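Local coordinates for glyoxylate-induced Protein (Pseudomonas aeruginosa, PDB 1SQ4) that is of uncertain function but adopts a double beta-barrel (bicupin) fold and may act as a ureidoglycine aminohydrolase, at residues A[207-218]-A[237-248]. Sequence-based numbering, arbitrary orientation.
Sequences AETHVMEHGLYV and GDFMWLRAFCPQ
His214 and Leu242 form a hydrogen-bonded antiparallel pair between the strands within segments 207-218 and 237-248, neighbours in a beta-barrel sheet of the second cupin domain; their N-to-C directions lie 174° apart. On the face carrying His214, Leu216, Met240 and Leu242, Leu216 CD2 touches Leu242 CD1 at 3.6 Å and also meets the Met240 methyl, and Tyr225 covers Leu216 and Met240. A chi1 of 57° places His214 CG between the backbone N and carbonyl carbon; His214 ND1 then donates to Met212 O at 2.8 Å, the acceptor near the ring plane, which limits ring rotation. Gln248 approaches from the opposite direction, its NE2 at the ring edge, 3.5 Å from His214 CE1, with amide and ring planes 46° apart. That NE2 also donates a weak bond to Glu208 OE2 (3.3 Å), carboxylate and amide being almost perpendicular, while Gln248 OE1 is hydrogen-bonded to Tyr225 OH. On the other face, His214 O sits 3.5 Å above the Trp241 ring plane, offset toward the rim, and Trp241 CZ2 touches Glu213 CB; the Glu213 carboxylate forms a salt bridge with Arg59 of the second subunit. Near the start of strand 239-244, a water links Tyr217 OH, at 2.6 Å, to Gly237 O, donating at 3.0 Å.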
# COMPACT_ATOMS: atom_id res chain seq x y z
N ALA A 207 -17.25 13.30 16.19
CA ALA A 207 -18.64 12.89 16.06
C ALA A 207 -18.90 11.50 16.61
O ALA A 207 -20.01 10.96 16.47
CB ALA A 207 -19.07 12.97 14.61
N GLU A 208 -17.88 10.91 17.23
CA GLU A 208 -18.01 9.58 17.80
C GLU A 208 -18.97 9.66 18.97
O GLU A 208 -18.84 10.53 19.83
CB GLU A 208 -16.63 9.07 18.25
CG GLU A 208 -16.60 7.61 18.70
CD GLU A 208 -15.26 6.91 18.37
OE1 GLU A 208 -14.19 7.44 18.78
OE2 GLU A 208 -15.29 5.84 17.72
N THR A 209 -19.95 8.76 19.01
CA THR A 209 -20.91 8.76 20.10
C THR A 209 -20.82 7.46 20.87
O THR A 209 -21.43 7.32 21.92
CB THR A 209 -22.35 8.91 19.61
OG1 THR A 209 -22.60 7.96 18.57
CG2 THR A 209 -22.60 10.31 19.10
N HIS A 210 -20.07 6.50 20.34
CA HIS A 210 -19.90 5.21 21.00
C HIS A 210 -18.47 4.80 20.79
O HIS A 210 -17.90 5.09 19.75
CB HIS A 210 -20.83 4.17 20.38
CG HIS A 210 -20.99 2.94 21.21
ND1 HIS A 210 -21.29 3.00 22.55
CD2 HIS A 210 -20.93 1.63 20.89
CE1 HIS A 210 -21.43 1.77 23.02
NE2 HIS A 210 -21.21 0.92 22.03
N VAL A 211 -17.88 4.13 21.77
CA VAL A 211 -16.49 3.73 21.67
C VAL A 211 -16.34 2.36 21.02
O VAL A 211 -15.37 2.09 20.32
CB VAL A 211 -15.82 3.76 23.07
CG1 VAL A 211 -16.32 2.60 23.91
CG2 VAL A 211 -14.33 3.71 22.93
N MSE A 212 -17.32 1.49 21.24
CA MSE A 212 -17.28 0.16 20.66
C MSE A 212 -17.96 0.17 19.30
O MSE A 212 -18.39 1.21 18.83
CB MSE A 212 -17.96 -0.83 21.61
CG MSE A 212 -17.28 -0.89 22.99
SE MSE A 212 -15.48 -1.62 22.92
CE MSE A 212 -14.46 0.01 22.99
N GLU A 213 -18.03 -1.00 18.67
CA GLU A 213 -18.63 -1.09 17.34
C GLU A 213 -20.12 -0.76 17.32
O GLU A 213 -20.84 -1.02 18.27
CB GLU A 213 -18.41 -2.49 16.77
CG GLU A 213 -18.81 -3.64 17.71
CD GLU A 213 -17.71 -4.01 18.70
OE1 GLU A 213 -16.59 -4.36 18.26
OE2 GLU A 213 -17.97 -3.95 19.92
N HIS A 214 -20.55 -0.15 16.23
CA HIS A 214 -21.95 0.19 16.06
C HIS A 214 -22.22 0.58 14.62
O HIS A 214 -21.30 0.93 13.88
CB HIS A 214 -22.37 1.31 17.01
CG HIS A 214 -21.57 2.57 16.87
ND1 HIS A 214 -20.26 2.66 17.29
CD2 HIS A 214 -21.90 3.79 16.39
CE1 HIS A 214 -19.82 3.88 17.07
NE2 HIS A 214 -20.79 4.59 16.52
N GLY A 215 -23.48 0.50 14.23
CA GLY A 215 -23.84 0.82 12.86
C GLY A 215 -24.47 2.18 12.72
O GLY A 215 -25.03 2.73 13.66
N LEU A 216 -24.35 2.73 11.51
CA LEU A 216 -24.90 4.03 11.16
C LEU A 216 -25.63 3.88 9.84
O LEU A 216 -25.07 3.35 8.90
CB LEU A 216 -23.78 5.04 10.98
CG LEU A 216 -23.26 5.76 12.21
CD1 LEU A 216 -23.22 4.85 13.40
CD2 LEU A 216 -21.86 6.31 11.90
N TYR A 217 -26.87 4.35 9.78
CA TYR A 217 -27.64 4.27 8.53
C TYR A 217 -28.16 5.67 8.22
O TYR A 217 -29.02 6.19 8.92
CB TYR A 217 -28.81 3.30 8.66
CG TYR A 217 -29.61 3.14 7.39
CD1 TYR A 217 -30.49 4.13 6.97
CD2 TYR A 217 -29.43 2.04 6.56
CE1 TYR A 217 -31.18 4.03 5.77
CE2 TYR A 217 -30.12 1.92 5.35
CZ TYR A 217 -30.99 2.93 4.96
OH TYR A 217 -31.69 2.83 3.78
N VAL A 218 -27.64 6.28 7.16
CA VAL A 218 -28.06 7.62 6.82
C VAL A 218 -29.52 7.66 6.37
O VAL A 218 -29.87 7.10 5.34
CB VAL A 218 -27.17 8.22 5.73
CG1 VAL A 218 -27.49 9.69 5.54
CG2 VAL A 218 -25.71 8.04 6.11
N GLY A 237 -29.37 6.45 2.70
CA GLY A 237 -29.40 5.09 2.19
C GLY A 237 -28.08 4.37 2.39
O GLY A 237 -28.01 3.15 2.33
N ASP A 238 -27.02 5.14 2.61
CA ASP A 238 -25.72 4.53 2.82
C ASP A 238 -25.61 4.07 4.26
O ASP A 238 -26.22 4.65 5.15
CB ASP A 238 -24.59 5.52 2.50
CG ASP A 238 -24.55 5.91 1.02
OD1 ASP A 238 -25.25 5.26 0.21
OD2 ASP A 238 -23.82 6.86 0.68
N PHE A 239 -24.85 3.00 4.45
CA PHE A 239 -24.64 2.42 5.76
C PHE A 239 -23.14 2.39 6.07
O PHE A 239 -22.33 2.01 5.22
CB PHE A 239 -25.19 0.99 5.79
CG PHE A 239 -25.03 0.31 7.11
CD1 PHE A 239 -25.77 0.72 8.20
CD2 PHE A 239 -24.09 -0.70 7.28
CE1 PHE A 239 -25.58 0.15 9.45
CE2 PHE A 239 -23.89 -1.28 8.52
CZ PHE A 239 -24.64 -0.85 9.61
N MSE A 240 -22.77 2.79 7.29
CA MSE A 240 -21.38 2.78 7.72
C MSE A 240 -21.26 1.92 8.95
O MSE A 240 -22.07 2.04 9.87
CB MSE A 240 -20.89 4.20 8.08
CG MSE A 240 -20.99 5.22 6.96
SE MSE A 240 -20.60 7.02 7.58
CE MSE A 240 -22.08 7.32 8.75
N TRP A 241 -20.27 1.04 8.97
CA TRP A 241 -20.04 0.18 10.12
C TRP A 241 -18.71 0.49 10.75
O TRP A 241 -17.69 0.47 10.07
CB TRP A 241 -20.06 -1.29 9.72
CG TRP A 241 -19.69 -2.18 10.85
CD1 TRP A 241 -18.49 -2.77 11.07
CD2 TRP A 241 -20.51 -2.52 11.98
NE1 TRP A 241 -18.50 -3.45 12.26
CE2 TRP A 241 -19.73 -3.32 12.84
CE3 TRP A 241 -21.83 -2.22 12.34
CZ2 TRP A 241 -20.22 -3.81 14.04
CZ3 TRP A 241 -22.32 -2.71 13.53
CH2 TRP A 241 -21.52 -3.50 14.36
N LEU A 242 -18.71 0.77 12.05
CA LEU A 242 -17.50 1.09 12.79
C LEU A 242 -17.05 -0.03 13.73
O LEU A 242 -17.86 -0.59 14.46
CB LEU A 242 -17.70 2.37 13.59
CG LEU A 242 -17.64 3.63 12.73
CD1 LEU A 242 -19.01 4.25 12.56
CD2 LEU A 242 -16.69 4.62 13.41
N ARG A 243 -15.75 -0.34 13.69
CA ARG A 243 -15.13 -1.41 14.48
C ARG A 243 -14.92 -1.18 15.97
O ARG A 243 -15.20 -2.07 16.79
CB ARG A 243 -13.78 -1.82 13.88
CG ARG A 243 -13.81 -3.06 12.99
CD ARG A 243 -13.17 -4.29 13.65
NE ARG A 243 -13.35 -5.49 12.83
CZ ARG A 243 -12.79 -5.67 11.64
NH1 ARG A 243 -13.01 -6.78 10.95
NH2 ARG A 243 -12.00 -4.72 11.14
N ALA A 244 -14.41 -0.01 16.32
CA ALA A 244 -14.14 0.33 17.72
C ALA A 244 -13.00 1.32 17.74
O ALA A 244 -11.99 1.14 17.07
CB ALA A 244 -13.77 -0.89 18.54
N PHE A 245 -13.20 2.37 18.52
CA PHE A 245 -12.23 3.44 18.65
C PHE A 245 -12.00 4.10 17.31
O PHE A 245 -11.19 5.01 17.21
CB PHE A 245 -10.93 2.89 19.21
CG PHE A 245 -11.06 2.33 20.58
CD1 PHE A 245 -11.23 3.18 21.68
CD2 PHE A 245 -11.03 0.96 20.79
CE1 PHE A 245 -11.36 2.66 22.96
CE2 PHE A 245 -11.15 0.43 22.07
CZ PHE A 245 -11.32 1.28 23.16
N CYS A 246 -12.72 3.65 16.29
CA CYS A 246 -12.58 4.24 14.97
C CYS A 246 -12.94 5.73 15.03
O CYS A 246 -14.06 6.09 15.37
CB CYS A 246 -13.50 3.54 13.98
SG CYS A 246 -13.39 4.21 12.30
N PRO A 247 -11.99 6.62 14.71
CA PRO A 247 -12.29 8.05 14.75
C PRO A 247 -13.45 8.44 13.83
O PRO A 247 -13.62 7.88 12.75
CB PRO A 247 -10.97 8.69 14.33
CG PRO A 247 -9.95 7.69 14.78
CD PRO A 247 -10.57 6.40 14.37
N GLN A 248 -14.25 9.41 14.27
CA GLN A 248 -15.40 9.87 13.50
C GLN A 248 -15.50 11.38 13.46
O GLN A 248 -15.68 12.03 14.49
CB GLN A 248 -16.69 9.32 14.10
CG GLN A 248 -16.68 7.84 14.39
CD GLN A 248 -18.02 7.38 14.90
OE1 GLN A 248 -19.03 7.56 14.24
NE2 GLN A 248 -18.04 6.78 16.09
O HOH W 1 -30.58 1.82 1.62